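Local structure of glycosyl hydrolase (Aspergillus fumigatus, 2X8R) at residues F18-K22 against G50-L56; S165-P169 against T180-N184. The protein cleaves the beta-1,4 linkages of bacterial peptidoglycan as a family GH25 lysozyme, and probably has diacetylmuramidase activity as well. All coordinates share one frame; numbering follows the deposited sequence.

Contact 1: F18-K22 against G50-L56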
loop_
_atom_site.group_PDB
_atom_site.type_symbol
_atom_site.label_atom_id
_atom_site.label_comp_id
_atom_site.label_asym_id
_atom_site.label_seq_id
_atom_site.Cartn_x
_atom_site.Cartn_y
_atom_site.Cartn_z
ATOM N N PHE A 18 -13.245 -12.767 5.703
ATOM C CA PHE A 18 -13.634 -11.613 4.899
ATOM C C PHE A 18 -15.137 -11.300 4.949
ATOM O O PHE A 18 -15.520 -10.139 4.900
ATOM C CB PHE A 18 -13.197 -11.878 3.456
ATOM C CG PHE A 18 -11.722 -11.969 3.304
ATOM C CD1 PHE A 18 -10.949 -10.804 3.249
ATOM C CD2 PHE A 18 -11.073 -13.220 3.216
ATOM C CE1 PHE A 18 -9.567 -10.881 3.107
ATOM C CE2 PHE A 18 -9.667 -13.303 3.087
ATOM C CZ PHE A 18 -8.928 -12.124 3.032
ATOM N N GLU A 19 -15.973 -12.326 5.050
ATOM C CA GLU A 19 -17.426 -12.149 5.103
ATOM C C GLU A 19 -17.748 -11.333 6.351
ATOM O O GLU A 19 -18.536 -10.385 6.279
ATOM C CB GLU A 19 -18.130 -13.515 5.196
ATOM C CG GLU A 19 -19.204 -13.730 4.186
ATOM C CD GLU A 19 -18.629 -13.824 2.808
ATOM O OE1 GLU A 19 -17.421 -14.128 2.717
ATOM O OE2 GLU A 19 -19.349 -13.597 1.815
ATOM N N ALA A 20 -17.127 -11.718 7.482
ATOM C CA ALA A 20 -17.314 -10.998 8.753
ATOM C C ALA A 20 -16.831 -9.552 8.686
ATOM O O ALA A 20 -17.496 -8.632 9.189
ATOM C CB ALA A 20 -16.638 -11.714 9.896
ATOM N N ALA A 21 -15.659 -9.343 8.076
ATOM C CA ALA A 21 -15.160 -7.967 7.889
ATOM C C ALA A 21 -16.127 -7.148 7.052
ATOM O O ALA A 21 -16.444 -6.005 7.403
ATOM C CB ALA A 21 -13.794 -7.996 7.232
ATOM N N LYS A 22 -16.632 -7.739 5.970
ATOM C CA LYS A 22 -17.566 -7.018 5.092
ATOM C C LYS A 22 -18.876 -6.678 5.860
ATOM O O LYS A 22 -19.389 -5.565 5.773
ATOM C CB LYS A 22 -17.841 -7.829 3.798
ATOM C CG LYS A 22 -18.785 -7.113 2.757
ATOM C CD LYS A 22 -18.018 -6.566 1.578
ATOM C CE LYS A 22 -18.873 -6.051 0.430
ATOM N NZ LYS A 22 -19.915 -5.148 0.902
ATOM N N GLY A 50 -10.187 -15.180 -1.065
ATOM C CA GLY A 50 -11.186 -14.982 0.002
ATOM C C GLY A 50 -11.825 -13.597 -0.100
ATOM O O GLY A 50 -13.061 -13.450 0.003
ATOM N N ALA A 51 -10.996 -12.574 -0.330
ATOM C CA ALA A 51 -11.509 -11.221 -0.447
ATOM C C ALA A 51 -12.433 -11.081 -1.657
ATOM O O ALA A 51 -13.447 -10.419 -1.587
ATOM C CB ALA A 51 -10.345 -10.198 -0.524
ATOM N N THR A 52 -12.093 -11.744 -2.753
ATOM C CA THR A 52 -12.869 -11.618 -3.975
ATOM C C THR A 52 -14.267 -12.207 -3.754
ATOM O O THR A 52 -15.265 -11.600 -4.116
ATOM C CB THR A 52 -12.203 -12.332 -5.115
ATOM O OG1 THR A 52 -10.898 -11.811 -5.287
ATOM C CG2 THR A 52 -12.962 -12.106 -6.447
ATOM N N LYS A 53 -14.306 -13.371 -3.127
ATOM C CA LYS A 53 -15.554 -14.105 -2.968
ATOM C C LYS A 53 -16.478 -13.341 -2.031
ATOM O O LYS A 53 -17.699 -13.371 -2.185
ATOM C CB LYS A 53 -15.270 -15.502 -2.424
ATOM C CG LYS A 53 -14.768 -16.482 -3.493
ATOM C CD LYS A 53 -14.598 -17.845 -2.875
ATOM C CE LYS A 53 -15.844 -18.681 -3.022
ATOM N NZ LYS A 53 -15.631 -20.058 -2.455
ATOM N N ALA A 54 -15.897 -12.664 -1.051
ATOM C CA ALA A 54 -16.655 -11.852 -0.088
ATOM C C ALA A 54 -17.178 -10.518 -0.634
ATOM O O ALA A 54 -17.924 -9.799 0.070
ATOM C CB ALA A 54 -15.808 -11.624 1.211
ATOM N N GLY A 55 -16.783 -10.177 -1.856
ATOM C CA GLY A 55 -17.223 -8.936 -2.498
ATOM C C GLY A 55 -16.446 -7.699 -2.090
ATOM O O GLY A 55 -16.931 -6.594 -2.279
ATOM N N LEU A 56 -15.234 -7.846 -1.567
ATOM C CA LEU A 56 -14.426 -6.651 -1.236
ATOM C C LEU A 56 -13.650 -6.177 -2.440
ATOM O O LEU A 56 -13.275 -6.982 -3.285
ATOM C CB LEU A 56 -13.402 -6.923 -0.104
ATOM C CG LEU A 56 -13.987 -7.326 1.252
ATOM C CD1 LEU A 56 -12.927 -7.925 2.192
ATOM C CD2 LEU A 56 -14.484 -6.095 1.906
HETATM O O HOH W 1 -14.654 -15.197 1.483
#
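The Gly50 carbonyl carbon lies over one face of the Phe18 ring, 3.4 Å from Phe18 CD2, and the absence of a side chain lets the aromatic ring come down onto the helix backbone. The carbonyl oxygen of Gly50 accepts a hydrogen bond from a water at 2.8 Å, and the same water donates a longer one to Glu19 OE1, bridging the two segments. One residue on, Ala51 N stands 3.5 Å above the centre of the Phe18 ring, while Ala51 CB makes a CH-pi contact over that same face, 26° off the ring normal. Ala54 points at helix 18-23: its CB touches Phe18 CB at 3.5 Å and Glu19 OE1 at 3.3 Å. At Gly55, with phi of 82°, the chain leaves the helix in a Schellman motif. With CG anti to the backbone N (chi1 -177°) and a bend at chi2, the aliphatic chain of Lys22 passes over this turn, CD near Ala54 O and CE near Gly55 O. Leu56 then reaches back, CD1 to the edge of the Phe18 ring and CD2 to Lys22 CD at 3.6 Å. Helix 18-23 thus packs against the end of helix 44-53 and the turn after it, on the outside of the barrel, with Phe18 and Leu56 both resting on Phe7 of strand 3-9 and Ala51 and Leu56 on Val29 of strand 26-35.

Contact 2: S165-P169 against T180-N184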
loop_
_atom_site.group_PDB
_atom_site.type_symbol
_atom_site.label_atom_id
_atom_site.label_comp_id
_atom_site.label_asym_id
_atom_site.label_seq_id
_atom_site.Cartn_x
_atom_site.Cartn_y
_atom_site.Cartn_z
ATOM N N SER A 165 -3.742 6.684 15.906
ATOM C CA SER A 165 -4.381 7.698 16.730
ATOM C C SER A 165 -5.877 7.722 16.550
ATOM O O SER A 165 -6.410 7.220 15.554
ATOM C CB SER A 165 -3.859 9.075 16.357
ATOM O OG SER A 165 -4.362 10.022 17.303
ATOM N N SER A 166 -6.568 8.308 17.528
ATOM C CA SER A 166 -7.999 8.539 17.385
ATOM C C SER A 166 -8.258 9.647 16.362
ATOM O O SER A 166 -9.284 9.638 15.685
ATOM C CB SER A 166 -8.623 8.900 18.734
ATOM O OG SER A 166 -8.168 8.012 19.728
ATOM N N SER A 167 -7.318 10.592 16.253
ATOM C CA SER A 167 -7.440 11.738 15.340
ATOM C C SER A 167 -6.698 11.476 14.037
ATOM O O SER A 167 -5.630 10.840 14.078
ATOM C CB SER A 167 -6.772 12.982 15.937
ATOM O OG SER A 167 -7.204 13.253 17.272
ATOM N N PRO A 168 -7.199 12.007 12.896
ATOM C CA PRO A 168 -6.465 11.874 11.626
ATOM C C PRO A 168 -5.106 12.564 11.632
ATOM O O PRO A 168 -4.865 13.485 12.421
ATOM C CB PRO A 168 -7.352 12.610 10.608
ATOM C CG PRO A 168 -8.646 12.803 11.274
ATOM C CD PRO A 168 -8.408 12.843 12.725
ATOM N N PRO A 169 -4.246 12.168 10.709
ATOM C CA PRO A 169 -2.863 12.635 10.718
ATOM C C PRO A 169 -2.763 14.138 10.565
ATOM O O PRO A 169 -3.449 14.698 9.736
ATOM C CB PRO A 169 -2.277 11.985 9.454
ATOM C CG PRO A 169 -3.094 10.824 9.209
ATOM C CD PRO A 169 -4.458 11.070 9.740
ATOM N N THR A 180 -4.947 9.687 0.950
ATOM C CA THR A 180 -6.049 8.949 0.321
ATOM C C THR A 180 -6.563 7.859 1.268
ATOM O O THR A 180 -7.756 7.689 1.394
ATOM C CB THR A 180 -5.632 8.359 -1.024
ATOM O OG1 THR A 180 -5.227 9.415 -1.914
ATOM C CG2 THR A 180 -6.766 7.544 -1.670
ATOM N N ILE A 181 -5.645 7.156 1.943
ATOM C CA ILE A 181 -5.977 6.148 2.958
ATOM C C ILE A 181 -5.146 6.422 4.210
ATOM O O ILE A 181 -3.954 6.699 4.109
ATOM C CB ILE A 181 -5.586 4.721 2.505
ATOM C CG1 ILE A 181 -6.188 4.391 1.152
ATOM C CG2 ILE A 181 -6.011 3.674 3.549
ATOM C CD1 ILE A 181 -7.636 4.431 1.140
ATOM N N TRP A 182 -5.770 6.309 5.381
ATOM C CA TRP A 182 -5.085 6.529 6.658
ATOM C C TRP A 182 -5.068 5.191 7.360
ATOM O O TRP A 182 -6.129 4.599 7.572
ATOM C CB TRP A 182 -5.944 7.524 7.469
ATOM C CG TRP A 182 -5.588 7.636 8.909
ATOM C CD1 TRP A 182 -4.343 7.463 9.469
ATOM C CD2 TRP A 182 -6.472 8.009 9.990
ATOM N NE1 TRP A 182 -4.404 7.702 10.834
ATOM C CE2 TRP A 182 -5.700 7.997 11.179
ATOM C CE3 TRP A 182 -7.841 8.285 10.073
ATOM C CZ2 TRP A 182 -6.243 8.291 12.435
ATOM C CZ3 TRP A 182 -8.390 8.580 11.320
ATOM C CH2 TRP A 182 -7.581 8.581 12.497
ATOM N N GLN A 183 -3.872 4.686 7.669
ATOM C CA GLN A 183 -3.798 3.473 8.473
ATOM C C GLN A 183 -3.791 3.883 9.919
ATOM O O GLN A 183 -2.819 4.487 10.426
ATOM C CB GLN A 183 -2.575 2.633 8.099
ATOM C CG GLN A 183 -2.547 1.245 8.791
ATOM C CD GLN A 183 -1.240 0.587 8.584
ATOM O OE1 GLN A 183 -0.231 0.998 9.174
ATOM N NE2 GLN A 183 -1.208 -0.393 7.671
ATOM N N ASN A 184 -4.938 3.660 10.561
ATOM C CA ASN A 184 -5.195 4.295 11.833
ATOM C C ASN A 184 -4.859 3.434 13.055
ATOM O O ASN A 184 -4.818 3.958 14.176
ATOM C CB ASN A 184 -6.640 4.805 11.888
ATOM C CG ASN A 184 -7.638 3.695 11.929
ATOM O OD1 ASN A 184 -7.771 2.940 10.984
ATOM N ND2 ASN A 184 -8.346 3.569 13.055
#
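The loop that joins parallel strands 159-162 and 181-185 of the GH25 barrel folds back over Trp182, a residue of the second strand. This crossover has no helix between Ser165 and Trp182, and the indole supplies the surface on which the 165-169 segment lies. Trp182 CG is anti to the backbone N (chi1 167°), which directs the ring system from the strand into the curve of the loop. Two prolines share one indole face. Pro169 CD sits almost directly over the five-membered ring, 3.4 Å from its centroid and 4° off the normal, and Pro168 CA lies over the six-membered ring at 3.6 Å from its centroid. Both are CH-pi contacts, and Pro169 CG adds an apolar contact to Trp182 CD1. The far face of the indole is met by Asn184 CB, from two residues further along its own strand. Around the benzo end the loop turns its carbonyls inward: Ser167 O, 3.1 Å from Trp182 CZ2, and Ser165 O both approach that carbon obliquely, while Ser166 O lies in the ring plane at the edge. An ST turn, in which Ser167 N donates to Ser165 OG at 3.2 Å, shapes this bend. Between the backbones a weak hydrogen bond runs from Ser165 N to Asn184 O, 3.4 Å long. The indole's own N-H is used by Ala163 O, just before the loop segment, so the ring is tied to the same connection that covers it. The C-H groups next to the proline nitrogens are probably slightly polarised, which would suit the electron-rich indole face. Across the two segments the contact appears to rest largely on dispersion and weak polar contacts, its one backbone hydrogen bond being weak.

The two contacts belong to the same barrel but share no element, and their nearest atoms are about 13 Å apart. Contact 1 is partly buried, joining two outer helices above strands 3-9 and 26-35, whereas contact 2 lies at the surface, between a loop and the strand that follows it. Each centres on one buried aromatic residue with an aliphatic or backbone layer over a face. In contact 1 the layer is helix backbone and alanine, and water-mediated and lysine contacts lie toward the outside. In contact 2 it is proline, and backbone carbonyls gather round the indole. A direct hydrogen bond, though weak, crosses contact 2; none crosses contact 1.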